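Long-range contacts in acyl-CoA dehydrogenase FadE3 (Mycobacterium smegmatis, PDB 4IV6), which belongs to the acyl-CoA dehydrogenase family of flavoproteins and, as a tetramer, binds dihydroflavine-adenine dinucleotide in pockets completed by a second subunit: residues Gly153-Ile158 with Cys212-Thr217; Met124-Pro129 with Ala168-Thr173; Ser159-Ser164 with Phe195-Asp200. All blocks are in the same frame, centred on the assembly; numbering follows the deposited sequence.

Interaction 1 (Gly153-Ile158 with Cys212-Thr217); sequences GSKTWI and CELNFT. With FDA (dihydroflavine-adenine dinucleotide), chain D.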
loop_
_atom_site.group_PDB
_atom_site.type_symbol
_atom_site.label_atom_id
_atom_site.label_comp_id
_atom_site.label_asym_id
_atom_site.label_seq_id
_atom_site.Cartn_x
_atom_site.Cartn_y
_atom_site.Cartn_z
ATOM N N GLY B 153 21.163 31.610 20.635
ATOM C CA GLY B 153 20.253 30.525 20.430
ATOM C C GLY B 153 20.934 29.248 19.983
ATOM O O GLY B 153 22.133 29.039 20.239
ATOM N N SER B 154 20.171 28.373 19.345
ATOM C CA SER B 154 20.734 27.103 18.861
ATOM C C SER B 154 19.972 26.570 17.654
ATOM O O SER B 154 18.782 26.838 17.501
ATOM C CB SER B 154 20.773 26.039 19.947
ATOM O OG SER B 154 19.446 25.704 20.337
ATOM N N LYS B 155 20.694 25.824 16.824
ATOM C CA LYS B 155 20.134 25.083 15.682
ATOM C C LYS B 155 20.649 23.655 15.789
ATOM O O LYS B 155 21.633 23.395 16.465
ATOM C CB LYS B 155 20.586 25.690 14.361
ATOM C CG LYS B 155 20.157 27.133 14.096
ATOM C CD LYS B 155 18.648 27.302 14.047
ATOM C CE LYS B 155 18.244 28.665 13.520
ATOM N NZ LYS B 155 16.780 28.853 13.618
ATOM N N THR B 156 19.987 22.717 15.139
ATOM C CA THR B 156 20.522 21.380 15.080
ATOM C C THR B 156 20.176 20.700 13.769
ATOM O O THR B 156 19.364 21.210 12.985
ATOM C CB THR B 156 20.081 20.539 16.265
ATOM O OG1 THR B 156 20.945 19.403 16.386
ATOM C CG2 THR B 156 18.620 20.086 16.125
ATOM N N TRP B 157 20.830 19.565 13.544
ATOM C CA TRP B 157 20.795 18.829 12.278
ATOM C C TRP B 157 21.277 19.662 11.108
ATOM O O TRP B 157 20.802 19.484 9.984
ATOM C CB TRP B 157 19.372 18.287 11.970
ATOM C CG TRP B 157 18.944 17.174 12.824
ATOM C CD1 TRP B 157 17.850 17.145 13.659
ATOM C CD2 TRP B 157 19.560 15.885 12.928
ATOM N NE1 TRP B 157 17.770 15.930 14.289
ATOM C CE2 TRP B 157 18.801 15.133 13.848
ATOM C CE3 TRP B 157 20.685 15.296 12.344
ATOM C CZ2 TRP B 157 19.154 13.833 14.211
ATOM C CZ3 TRP B 157 21.030 13.996 12.689
ATOM C CH2 TRP B 157 20.264 13.278 13.609
ATOM N N ILE B 158 22.245 20.542 11.325
ATOM C CA ILE B 158 22.683 21.400 10.237
ATOM C C ILE B 158 23.773 20.706 9.429
ATOM O O ILE B 158 24.888 20.498 9.910
ATOM C CB ILE B 158 23.120 22.790 10.734
ATOM C CG1 ILE B 158 21.978 23.457 11.538
ATOM C CG2 ILE B 158 23.568 23.665 9.552
ATOM C CD1 ILE B 158 20.603 23.375 10.867
ATOM N N CYS B 212 25.288 18.833 12.319
ATOM C CA CYS B 212 25.726 19.365 13.602
ATOM C C CYS B 212 24.714 20.183 14.387
ATOM O O CYS B 212 23.802 20.808 13.816
ATOM C CB CYS B 212 26.939 20.259 13.359
ATOM S SG CYS B 212 28.304 19.450 12.484
ATOM N N GLU B 213 24.917 20.189 15.696
ATOM C CA GLU B 213 24.325 21.184 16.560
ATOM C C GLU B 213 25.169 22.457 16.571
ATOM O O GLU B 213 26.390 22.392 16.667
ATOM C CB GLU B 213 24.158 20.674 17.983
ATOM C CG GLU B 213 23.313 21.606 18.844
ATOM C CD GLU B 213 23.157 21.082 20.269
ATOM O OE1 GLU B 213 23.679 21.679 21.237
ATOM O OE2 GLU B 213 22.560 20.008 20.390
ATOM N N LEU B 214 24.487 23.583 16.435
ATOM C CA LEU B 214 25.067 24.910 16.491
ATOM C C LEU B 214 24.573 25.664 17.728
ATOM O O LEU B 214 23.375 25.701 18.002
ATOM C CB LEU B 214 24.652 25.744 15.299
ATOM C CG LEU B 214 24.700 25.141 13.897
ATOM C CD1 LEU B 214 24.345 26.228 12.894
ATOM C CD2 LEU B 214 26.047 24.522 13.587
ATOM N N ASN B 215 25.489 26.341 18.409
ATOM C CA ASN B 215 25.158 27.153 19.569
ATOM C C ASN B 215 25.741 28.539 19.415
ATOM O O ASN B 215 26.926 28.664 19.179
ATOM C CB ASN B 215 25.678 26.456 20.824
ATOM C CG ASN B 215 24.773 25.332 21.235
ATOM O OD1 ASN B 215 23.703 25.576 21.796
ATOM N ND2 ASN B 215 25.170 24.108 20.968
ATOM N N PHE B 216 24.881 29.557 19.502
ATOM C CA PHE B 216 25.259 30.953 19.407
ATOM C C PHE B 216 25.163 31.606 20.786
ATOM O O PHE B 216 24.089 31.599 21.430
ATOM C CB PHE B 216 24.326 31.670 18.458
ATOM C CG PHE B 216 24.349 31.123 17.077
ATOM C CD1 PHE B 216 25.278 31.592 16.156
ATOM C CD2 PHE B 216 23.494 30.130 16.709
ATOM C CE1 PHE B 216 25.314 31.103 14.865
ATOM C CE2 PHE B 216 23.528 29.603 15.426
ATOM C CZ PHE B 216 24.443 30.090 14.511
ATOM N N THR B 217 26.297 32.119 21.248
ATOM C CA THR B 217 26.394 32.862 22.500
ATOM C C THR B 217 26.951 34.230 22.216
ATOM O O THR B 217 28.112 34.361 21.887
ATOM C CB THR B 217 27.335 32.130 23.457
ATOM O OG1 THR B 217 26.925 30.756 23.552
ATOM C CG2 THR B 217 27.314 32.766 24.820
HETATM P PA FDA D . 8.990 17.596 14.225
HETATM O O1A FDA D . 8.594 18.920 13.622
HETATM O O2A FDA D . 9.274 17.483 15.698
HETATM O O5B FDA D . 7.869 16.525 13.822
HETATM C C5B FDA D . 7.808 15.197 14.391
HETATM C C4B FDA D . 6.668 14.416 13.713
HETATM O O4B FDA D . 5.423 15.137 13.788
HETATM C C3B FDA D . 6.910 14.219 12.232
HETATM O O3B FDA D . 6.244 13.011 11.802
HETATM C C2B FDA D . 6.265 15.453 11.638
HETATM O O2B FDA D . 5.897 15.329 10.267
HETATM C C1B FDA D . 5.020 15.536 12.488
HETATM N N9A FDA D . 4.414 16.895 12.523
HETATM C C8A FDA D . 4.933 17.972 13.153
HETATM N N7A FDA D . 4.107 19.029 13.026
HETATM C C5A FDA D . 3.049 18.614 12.289
HETATM C C6A FDA D . 1.825 19.209 11.777
HETATM N N6A FDA D . 1.565 20.492 12.034
HETATM N N1A FDA D . 0.965 18.468 11.043
HETATM C C2A FDA D . 1.211 17.168 10.812
HETATM N N3A FDA D . 2.327 16.541 11.245
HETATM C C4A FDA D . 3.241 17.202 11.984
HETATM N N1 FDA D . 17.651 21.240 8.853
HETATM C C2 FDA D . 18.289 22.354 8.508
HETATM O O2 FDA D . 17.825 23.452 8.871
HETATM N N3 FDA D . 19.420 22.333 7.780
HETATM C C4 FDA D . 20.013 21.218 7.354
HETATM O O4 FDA D . 21.090 21.255 6.700
HETATM C C4X FDA D . 19.350 19.937 7.672
HETATM N N5 FDA D . 19.861 18.736 7.326
HETATM C C5X FDA D . 19.464 17.624 7.995
HETATM C C6 FDA D . 20.233 16.454 7.983
HETATM C C7 FDA D . 19.811 15.297 8.637
HETATM C C7M FDA D . 20.667 14.056 8.644
HETATM C C8 FDA D . 18.574 15.292 9.312
HETATM C C8M FDA D . 18.026 14.088 10.044
HETATM C C9 FDA D . 17.817 16.453 9.331
HETATM C C9A FDA D . 18.255 17.626 8.697
HETATM N N10 FDA D . 17.469 18.795 8.773
HETATM C C10 FDA D . 18.121 20.016 8.490
HETATM C "C1'" FDA D . 16.435 18.834 9.814
HETATM C "C2'" FDA D . 15.122 18.458 9.160
HETATM O "O2'" FDA D . 14.701 19.459 8.233
HETATM C "C3'" FDA D . 14.081 18.249 10.260
HETATM O "O3'" FDA D . 14.339 16.988 10.870
HETATM C "C4'" FDA D . 12.659 18.265 9.753
HETATM O "O4'" FDA D . 12.320 19.652 9.598
HETATM C "C5'" FDA D . 11.677 17.660 10.773
HETATM O "O5'" FDA D . 11.904 18.266 12.026
HETATM P P FDA D . 11.716 17.572 13.437
HETATM O O1P FDA D . 11.871 18.724 14.409
HETATM O O2P FDA D . 12.636 16.405 13.542
HETATM O O3P FDA D . 10.201 17.024 13.349
HETATM O O HOH W 1 20.848 18.397 18.816
#
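An antiparallel strand pairing in the middle, beta domain of the acyl-CoA dehydrogenase fold joins strand 148-159 to strand 211-216. Gly153 with Phe216 and Lys155 with Leu214 are hydrogen-bonded pairs; Lys155 N meets Leu214 O at 2.9 Å on an in-plane lone pair. At Gly153 (phi 146°) a side chain would jam against the preceding carbonyl, so glycine fits. The register then slips in a G1 beta bulge: Trp157 and Ile158 both face Cys212, and Ile158 N donates to Cys212 O at 2.9 Å. Trp157, at positive phi (59°), starts its side chain away from the partner strand; FDA C8M sits over one Trp157 indole face, 3.7 Å above the plane, offset toward the rim. The Ile158 and Leu214 side chains cross at about a right angle, with Ile158 CG1 3.9 Å from Leu214 CD1. Asn215 ND2 donates to Glu213 OE1 at 2.9 Å; Glu213 OE2 salt-bridges Arg199 and accepts from a water at 2.8 Å, itself hydrogen-bonded to Thr156 OG1 at 2.6 Å.

Interaction 2 (Met124-Pro129 with Ala168-Thr173); sequences MALTEP and ALMCKT. With FDA (dihydroflavine-adenine dinucleotide), chain D.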
loop_
_atom_site.group_PDB
_atom_site.type_symbol
_atom_site.label_atom_id
_atom_site.label_comp_id
_atom_site.label_asym_id
_atom_site.label_seq_id
_atom_site.Cartn_x
_atom_site.Cartn_y
_atom_site.Cartn_z
ATOM N N MET B 124 22.312 25.873 4.939
ATOM C CA MET B 124 21.100 26.497 5.508
ATOM C C MET B 124 20.894 26.066 6.942
ATOM O O MET B 124 20.830 24.881 7.194
ATOM C CB MET B 124 19.832 26.027 4.794
ATOM C CG MET B 124 19.686 26.393 3.340
ATOM S SD MET B 124 19.517 28.168 3.081
ATOM C CE MET B 124 18.156 28.549 4.157
ATOM N N ALA B 125 20.692 27.014 7.851
ATOM C CA ALA B 125 20.387 26.705 9.238
ATOM C C ALA B 125 19.008 27.210 9.675
ATOM O O ALA B 125 18.842 28.372 10.082
ATOM C CB ALA B 125 21.472 27.238 10.154
ATOM N N LEU B 126 18.031 26.314 9.621
ATOM C CA LEU B 126 16.655 26.611 10.022
ATOM C C LEU B 126 16.269 25.836 11.279
ATOM O O LEU B 126 15.775 26.416 12.220
ATOM C CB LEU B 126 15.655 26.234 8.935
ATOM C CG LEU B 126 15.785 26.743 7.504
ATOM C CD1 LEU B 126 14.496 26.566 6.722
ATOM C CD2 LEU B 126 16.183 28.175 7.465
ATOM N N THR B 127 16.495 24.519 11.258
ATOM C CA THR B 127 16.002 23.611 12.274
ATOM C C THR B 127 16.556 23.910 13.654
ATOM O O THR B 127 17.749 24.128 13.825
ATOM C CB THR B 127 16.281 22.160 11.851
ATOM O OG1 THR B 127 15.593 21.904 10.610
ATOM C CG2 THR B 127 15.825 21.163 12.904
ATOM N N GLU B 128 15.655 23.931 14.633
ATOM C CA GLU B 128 16.012 24.110 16.022
ATOM C C GLU B 128 15.797 22.810 16.790
ATOM O O GLU B 128 14.960 22.011 16.396
ATOM C CB GLU B 128 15.145 25.215 16.647
ATOM C CG GLU B 128 15.277 26.565 15.955
ATOM C CD GLU B 128 15.689 27.728 16.849
ATOM O OE1 GLU B 128 15.446 27.686 18.077
ATOM O OE2 GLU B 128 16.201 28.711 16.276
ATOM N N PRO B 129 16.499 22.611 17.917
ATOM C CA PRO B 129 16.244 21.399 18.717
ATOM C C PRO B 129 14.768 21.245 19.095
ATOM O O PRO B 129 14.256 20.123 19.111
ATOM C CB PRO B 129 17.112 21.598 19.980
ATOM C CG PRO B 129 18.077 22.649 19.637
ATOM C CD PRO B 129 17.572 23.439 18.482
ATOM N N ALA B 168 23.460 30.454 6.174
ATOM C CA ALA B 168 22.244 31.232 6.057
ATOM C C ALA B 168 21.339 30.870 7.236
ATOM O O ALA B 168 20.704 29.817 7.262
ATOM C CB ALA B 168 21.551 30.964 4.733
ATOM N N LEU B 169 21.294 31.766 8.212
ATOM C CA LEU B 169 20.671 31.491 9.501
ATOM C C LEU B 169 19.307 32.139 9.574
ATOM O O LEU B 169 19.215 33.361 9.537
ATOM C CB LEU B 169 21.531 32.067 10.621
ATOM C CG LEU B 169 21.069 31.793 12.050
ATOM C CD1 LEU B 169 21.244 30.314 12.415
ATOM C CD2 LEU B 169 21.858 32.644 13.014
ATOM N N MET B 170 18.257 31.339 9.723
ATOM C CA MET B 170 16.917 31.892 9.921
ATOM C C MET B 170 16.762 32.121 11.409
ATOM O O MET B 170 16.992 31.205 12.216
ATOM C CB MET B 170 15.841 30.957 9.391
ATOM C CG MET B 170 14.429 31.547 9.455
ATOM S SD MET B 170 13.151 30.421 8.824
ATOM C CE MET B 170 13.342 30.641 7.088
ATOM N N CYS B 171 16.412 33.350 11.765
ATOM C CA CYS B 171 16.370 33.775 13.162
ATOM C C CYS B 171 15.381 34.910 13.359
ATOM O O CYS B 171 14.917 35.500 12.400
ATOM C CB CYS B 171 17.760 34.182 13.624
ATOM S SG CYS B 171 18.546 35.443 12.616
ATOM N N LYS B 172 15.013 35.174 14.609
ATOM C CA LYS B 172 14.072 36.228 14.936
ATOM C C LYS B 172 14.786 37.546 15.161
ATOM O O LYS B 172 15.451 37.738 16.195
ATOM C CB LYS B 172 13.221 35.855 16.166
ATOM C CG LYS B 172 12.192 34.745 15.887
ATOM C CD LYS B 172 11.395 34.372 17.127
ATOM C CE LYS B 172 10.276 33.411 16.768
ATOM N NZ LYS B 172 9.670 32.739 17.935
ATOM N N THR B 173 14.629 38.459 14.203
ATOM C CA THR B 173 15.102 39.844 14.368
ATOM C C THR B 173 14.130 40.666 15.188
ATOM O O THR B 173 14.527 41.680 15.746
ATOM C CB THR B 173 15.398 40.560 13.034
ATOM O OG1 THR B 173 14.342 40.300 12.092
ATOM C CG2 THR B 173 16.741 40.057 12.475
HETATM P PA FDA D . 8.990 17.596 14.225
HETATM O O1A FDA D . 8.594 18.920 13.622
HETATM O O2A FDA D . 9.274 17.483 15.698
HETATM O O5B FDA D . 7.869 16.525 13.822
HETATM C C5B FDA D . 7.808 15.197 14.391
HETATM C C4B FDA D . 6.668 14.416 13.713
HETATM O O4B FDA D . 5.423 15.137 13.788
HETATM C C3B FDA D . 6.910 14.219 12.232
HETATM O O3B FDA D . 6.244 13.011 11.802
HETATM C C2B FDA D . 6.265 15.453 11.638
HETATM O O2B FDA D . 5.897 15.329 10.267
HETATM C C1B FDA D . 5.020 15.536 12.488
HETATM N N9A FDA D . 4.414 16.895 12.523
HETATM C C8A FDA D . 4.933 17.972 13.153
HETATM N N7A FDA D . 4.107 19.029 13.026
HETATM C C5A FDA D . 3.049 18.614 12.289
HETATM C C6A FDA D . 1.825 19.209 11.777
HETATM N N6A FDA D . 1.565 20.492 12.034
HETATM N N1A FDA D . 0.965 18.468 11.043
HETATM C C2A FDA D . 1.211 17.168 10.812
HETATM N N3A FDA D . 2.327 16.541 11.245
HETATM C C4A FDA D . 3.241 17.202 11.984
HETATM N N1 FDA D . 17.651 21.240 8.853
HETATM C C2 FDA D . 18.289 22.354 8.508
HETATM O O2 FDA D . 17.825 23.452 8.871
HETATM N N3 FDA D . 19.420 22.333 7.780
HETATM C C4 FDA D . 20.013 21.218 7.354
HETATM O O4 FDA D . 21.090 21.255 6.700
HETATM C C4X FDA D . 19.350 19.937 7.672
HETATM N N5 FDA D . 19.861 18.736 7.326
HETATM C C5X FDA D . 19.464 17.624 7.995
HETATM C C6 FDA D . 20.233 16.454 7.983
HETATM C C7 FDA D . 19.811 15.297 8.637
HETATM C C7M FDA D . 20.667 14.056 8.644
HETATM C C8 FDA D . 18.574 15.292 9.312
HETATM C C8M FDA D . 18.026 14.088 10.044
HETATM C C9 FDA D . 17.817 16.453 9.331
HETATM C C9A FDA D . 18.255 17.626 8.697
HETATM N N10 FDA D . 17.469 18.795 8.773
HETATM C C10 FDA D . 18.121 20.016 8.490
HETATM C "C1'" FDA D . 16.435 18.834 9.814
HETATM C "C2'" FDA D . 15.122 18.458 9.160
HETATM O "O2'" FDA D . 14.701 19.459 8.233
HETATM C "C3'" FDA D . 14.081 18.249 10.260
HETATM O "O3'" FDA D . 14.339 16.988 10.870
HETATM C "C4'" FDA D . 12.659 18.265 9.753
HETATM O "O4'" FDA D . 12.320 19.652 9.598
HETATM C "C5'" FDA D . 11.677 17.660 10.773
HETATM O "O5'" FDA D . 11.904 18.266 12.026
HETATM P P FDA D . 11.716 17.572 13.437
HETATM O O1P FDA D . 11.871 18.724 14.409
HETATM O O2P FDA D . 12.636 16.405 13.542
HETATM O O3P FDA D . 10.201 17.024 13.349
#
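The flavin-binding loop at the end of strand 122-125 is held here against strand 166-172, the parallel neighbour of that strand in the small mixed sheet of the middle domain. Ala125 provides both backbone bonds: its N donates to Ala168 O at 2.9 Å, nearly straight at 172°, and its O accepts from Met170 N at 3.0 Å. Both donors come from above the carbonyl planes they meet. On one face of the sheet the short methyl of Ala125 meets the leucine branch directly, 3.8 Å from Leu169 CD1, the CG of Leu169 lying anti to the backbone N. On the other, Met124, bent at chi2 and chi3, brings its sulfur against the methyl of Ala168. Beyond the last bridge Leu126 and Met170 cross obliquely, with Leu126 CD2 pressed to 3.4 Å from Met170 CB, tighter than ordinary carbon contact. Met238 of helix 234-270 packs on Met124, Leu126 and Met170, so flexible and branched apolar chains suit this buried seam.

The same segment also reads the flavin's pyrimidine edge. FDA N3 donates almost straight (174°) to Met124 O at 3.0 Å, while FDA O2 is gripped by two amides, Leu126 N at 3.0 Å and Thr127 N at 2.9 Å. Thr127 OG1, beside its own backbone N, accepts from FDA N1 at 2.8 Å. Two N-H groups converging on O2 would be expected to draw electron density toward this end of the ring.

Interaction 3 (Ser159-Ser164 with Phe195-Asp200); sequences SNARRS and FDVSRD. With FDA (dihydroflavine-adenine dinucleotide), chain D.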
loop_
_atom_site.group_PDB
_atom_site.type_symbol
_atom_site.label_atom_id
_atom_site.label_comp_id
_atom_site.label_asym_id
_atom_site.label_seq_id
_atom_site.Cartn_x
_atom_site.Cartn_y
_atom_site.Cartn_z
ATOM N N SER B 159 23.426 20.324 8.201
ATOM C CA SER B 159 24.343 19.585 7.348
ATOM C C SER B 159 25.499 20.457 6.864
ATOM O O SER B 159 25.342 21.645 6.581
ATOM C CB SER B 159 23.601 19.002 6.149
ATOM O OG SER B 159 22.624 18.061 6.599
ATOM N N ASN B 160 26.661 19.830 6.757
ATOM C CA ASN B 160 27.874 20.480 6.302
ATOM C C ASN B 160 28.256 21.725 7.113
ATOM O O ASN B 160 28.965 22.599 6.615
ATOM C CB ASN B 160 27.756 20.853 4.835
ATOM C CG ASN B 160 27.249 19.725 3.976
ATOM O OD1 ASN B 160 27.977 18.801 3.646
ATOM N ND2 ASN B 160 26.017 19.844 3.542
ATOM N N ALA B 161 27.818 21.805 8.370
ATOM C CA ALA B 161 28.086 22.974 9.200
ATOM C C ALA B 161 29.551 23.239 9.502
ATOM O O ALA B 161 29.930 24.398 9.711
ATOM C CB ALA B 161 27.302 22.886 10.502
ATOM N N ARG B 162 30.366 22.199 9.557
ATOM C CA ARG B 162 31.790 22.332 9.882
ATOM C C ARG B 162 32.579 22.792 8.642
ATOM O O ARG B 162 33.405 23.697 8.706
ATOM C CB ARG B 162 32.333 20.988 10.395
ATOM C CG ARG B 162 33.656 21.054 11.140
ATOM C CD ARG B 162 34.064 19.740 11.828
ATOM N NE ARG B 162 33.019 19.158 12.706
ATOM C CZ ARG B 162 32.681 19.611 13.914
ATOM N NH1 ARG B 162 33.262 20.690 14.453
ATOM N NH2 ARG B 162 31.742 18.986 14.606
ATOM N N ARG B 163 32.285 22.179 7.508
ATOM C CA ARG B 163 32.990 22.470 6.255
ATOM C C ARG B 163 32.488 23.771 5.598
ATOM O O ARG B 163 33.164 24.301 4.735
ATOM C CB ARG B 163 32.809 21.326 5.246
ATOM C CG ARG B 163 33.279 19.904 5.625
ATOM C CD ARG B 163 34.488 19.906 6.492
ATOM N NE ARG B 163 35.192 18.639 6.737
ATOM C CZ ARG B 163 34.799 17.571 7.451
ATOM N NH1 ARG B 163 33.546 17.388 7.926
ATOM N NH2 ARG B 163 35.704 16.607 7.631
ATOM N N SER B 164 31.298 24.262 5.980
ATOM C CA SER B 164 30.730 25.474 5.407
ATOM C C SER B 164 31.081 26.703 6.241
ATOM O O SER B 164 30.728 26.780 7.424
ATOM C CB SER B 164 29.208 25.386 5.304
ATOM O OG SER B 164 28.821 24.335 4.452
ATOM N N PHE B 195 30.035 31.571 17.777
ATOM C CA PHE B 195 29.305 30.635 16.917
ATOM C C PHE B 195 30.028 29.292 17.038
ATOM O O PHE B 195 31.097 29.110 16.449
ATOM C CB PHE B 195 29.324 31.169 15.470
ATOM C CG PHE B 195 28.673 30.280 14.435
ATOM C CD1 PHE B 195 28.165 29.022 14.731
ATOM C CD2 PHE B 195 28.640 30.706 13.130
ATOM C CE1 PHE B 195 27.609 28.228 13.750
ATOM C CE2 PHE B 195 28.080 29.928 12.138
ATOM C CZ PHE B 195 27.563 28.680 12.456
ATOM N N ASP B 196 29.446 28.369 17.788
ATOM C CA ASP B 196 30.061 27.078 18.042
ATOM C C ASP B 196 29.384 26.002 17.201
ATOM O O ASP B 196 28.144 25.918 17.147
ATOM C CB ASP B 196 29.925 26.742 19.530
ATOM C CG ASP B 196 30.616 25.440 19.919
ATOM O OD1 ASP B 196 31.811 25.284 19.748
ATOM O OD2 ASP B 196 29.941 24.546 20.418
ATOM N N VAL B 197 30.202 25.215 16.512
ATOM C CA VAL B 197 29.734 24.036 15.783
ATOM C C VAL B 197 30.070 22.867 16.686
ATOM O O VAL B 197 31.237 22.476 16.856
ATOM C CB VAL B 197 30.374 23.913 14.398
ATOM C CG1 VAL B 197 29.817 22.699 13.670
ATOM C CG2 VAL B 197 30.070 25.158 13.597
ATOM N N SER B 198 29.025 22.347 17.305
ATOM C CA SER B 198 29.164 21.799 18.650
ATOM C C SER B 198 29.446 20.329 18.638
ATOM O O SER B 198 30.234 19.863 19.486
ATOM C CB SER B 198 27.938 22.119 19.552
ATOM O OG SER B 198 27.597 23.509 19.561
ATOM N N ARG B 199 28.820 19.574 17.738
ATOM C CA ARG B 199 29.178 18.128 17.593
ATOM C C ARG B 199 28.540 17.502 16.343
ATOM O O ARG B 199 27.537 18.039 15.868
ATOM C CB ARG B 199 28.727 17.328 18.818
ATOM C CG ARG B 199 27.224 17.111 18.892
ATOM C CD ARG B 199 26.791 16.636 20.255
ATOM N NE ARG B 199 25.351 16.730 20.416
ATOM C CZ ARG B 199 24.691 17.868 20.612
ATOM N NH1 ARG B 199 25.331 19.036 20.677
ATOM N NH2 ARG B 199 23.371 17.841 20.741
ATOM N N ASP B 200 29.162 16.464 15.796
ATOM C CA ASP B 200 28.610 15.675 14.679
ATOM C C ASP B 200 27.582 14.695 15.209
ATOM O O ASP B 200 27.899 13.918 16.086
ATOM C CB ASP B 200 29.689 14.868 13.989
ATOM C CG ASP B 200 30.674 15.741 13.235
ATOM O OD1 ASP B 200 30.509 16.989 13.252
ATOM O OD2 ASP B 200 31.617 15.184 12.626
HETATM P PA FDA D . 8.990 17.596 14.225
HETATM O O1A FDA D . 8.594 18.920 13.622
HETATM O O2A FDA D . 9.274 17.483 15.698
HETATM O O5B FDA D . 7.869 16.525 13.822
HETATM C C5B FDA D . 7.808 15.197 14.391
HETATM C C4B FDA D . 6.668 14.416 13.713
HETATM O O4B FDA D . 5.423 15.137 13.788
HETATM C C3B FDA D . 6.910 14.219 12.232
HETATM O O3B FDA D . 6.244 13.011 11.802
HETATM C C2B FDA D . 6.265 15.453 11.638
HETATM O O2B FDA D . 5.897 15.329 10.267
HETATM C C1B FDA D . 5.020 15.536 12.488
HETATM N N9A FDA D . 4.414 16.895 12.523
HETATM C C8A FDA D . 4.933 17.972 13.153
HETATM N N7A FDA D . 4.107 19.029 13.026
HETATM C C5A FDA D . 3.049 18.614 12.289
HETATM C C6A FDA D . 1.825 19.209 11.777
HETATM N N6A FDA D . 1.565 20.492 12.034
HETATM N N1A FDA D . 0.965 18.468 11.043
HETATM C C2A FDA D . 1.211 17.168 10.812
HETATM N N3A FDA D . 2.327 16.541 11.245
HETATM C C4A FDA D . 3.241 17.202 11.984
HETATM N N1 FDA D . 17.651 21.240 8.853
HETATM C C2 FDA D . 18.289 22.354 8.508
HETATM O O2 FDA D . 17.825 23.452 8.871
HETATM N N3 FDA D . 19.420 22.333 7.780
HETATM C C4 FDA D . 20.013 21.218 7.354
HETATM O O4 FDA D . 21.090 21.255 6.700
HETATM C C4X FDA D . 19.350 19.937 7.672
HETATM N N5 FDA D . 19.861 18.736 7.326
HETATM C C5X FDA D . 19.464 17.624 7.995
HETATM C C6 FDA D . 20.233 16.454 7.983
HETATM C C7 FDA D . 19.811 15.297 8.637
HETATM C C7M FDA D . 20.667 14.056 8.644
HETATM C C8 FDA D . 18.574 15.292 9.312
HETATM C C8M FDA D . 18.026 14.088 10.044
HETATM C C9 FDA D . 17.817 16.453 9.331
HETATM C C9A FDA D . 18.255 17.626 8.697
HETATM N N10 FDA D . 17.469 18.795 8.773
HETATM C C10 FDA D . 18.121 20.016 8.490
HETATM C "C1'" FDA D . 16.435 18.834 9.814
HETATM C "C2'" FDA D . 15.122 18.458 9.160
HETATM O "O2'" FDA D . 14.701 19.459 8.233
HETATM C "C3'" FDA D . 14.081 18.249 10.260
HETATM O "O3'" FDA D . 14.339 16.988 10.870
HETATM C "C4'" FDA D . 12.659 18.265 9.753
HETATM O "O4'" FDA D . 12.320 19.652 9.598
HETATM C "C5'" FDA D . 11.677 17.660 10.773
HETATM O "O5'" FDA D . 11.904 18.266 12.026
HETATM P P FDA D . 11.716 17.572 13.437
HETATM O O1P FDA D . 11.871 18.724 14.409
HETATM O O2P FDA D . 12.636 16.405 13.542
HETATM O O3P FDA D . 10.201 17.024 13.349
#
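Asn160 O is the best-held polar atom here, gripped twice by one residue: it accepts from Ser164 N at 2.9 Å and from Ser164 OG at 2.8 Å. The two bonds close a turn whose middle residues, Ala161 to Arg163, take a helix-like course. Between the two segments the polar centre is Asp200 OD1, held by one strong and one weak bond from a single guanidinium. Arg162 NH2 gives the strong one, a salt bridge of 2.7 Å with an N-H...O angle of 168°; Arg162 NE adds the weak one at 3.4 Å. The oxygen lies close to the guanidinium plane, yet the guanidinium approaches from above the carboxylate plane, the two planes standing 46° apart, so this is not the flat, two-oxygen pairing of arginine and aspartate. The arginine starts extended, CG anti to the backbone N, and bends at chi3 (-52°). Its length lets it reach across the solvent-facing side to Asp200, while Val197 CG1 lies over one guanidinium face, offset toward the rim and 4.1 Å from Arg162 NH1. The same methyl meets the CB of Ala161 at 4.0 Å, and the small alanine lets the loop settle close over the strand.

Where the loop begins, Ser159 N donates to FDA O4 at 2.9 Å, and Ser159 OG accepts from FDA N5. The loop links strand 148-159 to strand 166-172, with Asn160 ND2 bonded to Gly87 O of helix 83-102. Strand 195-200 pairs with strand 211-216, whose Cys212 touches Ala161, Val197 and Asp200.

In the fold
All three contacts belong to the middle domain and touch the same flavin. Interactions 1 and 2, with centres about 9 Å apart, are tied by Lys155, whose NZ forms a salt bridge with Glu128 OE2 at 2.7 Å and also bonds to Met170 O, and by a probable hydrogen bond from Thr156 N to Thr127 O at 3.0 Å. Interactions 1 and 3, about 8 Å apart between centres, share a sheet: Ser198 N probably bonds to Glu213 O at 2.7 Å, and Cys212 SG lies 3.4 Å from Asp200 OD1. Interactions 2 and 3 lie about 14 Å apart between centres. Together the three border different parts of one ring system, and Tyr344 of the second subunit meets Trp157 edge-to-face.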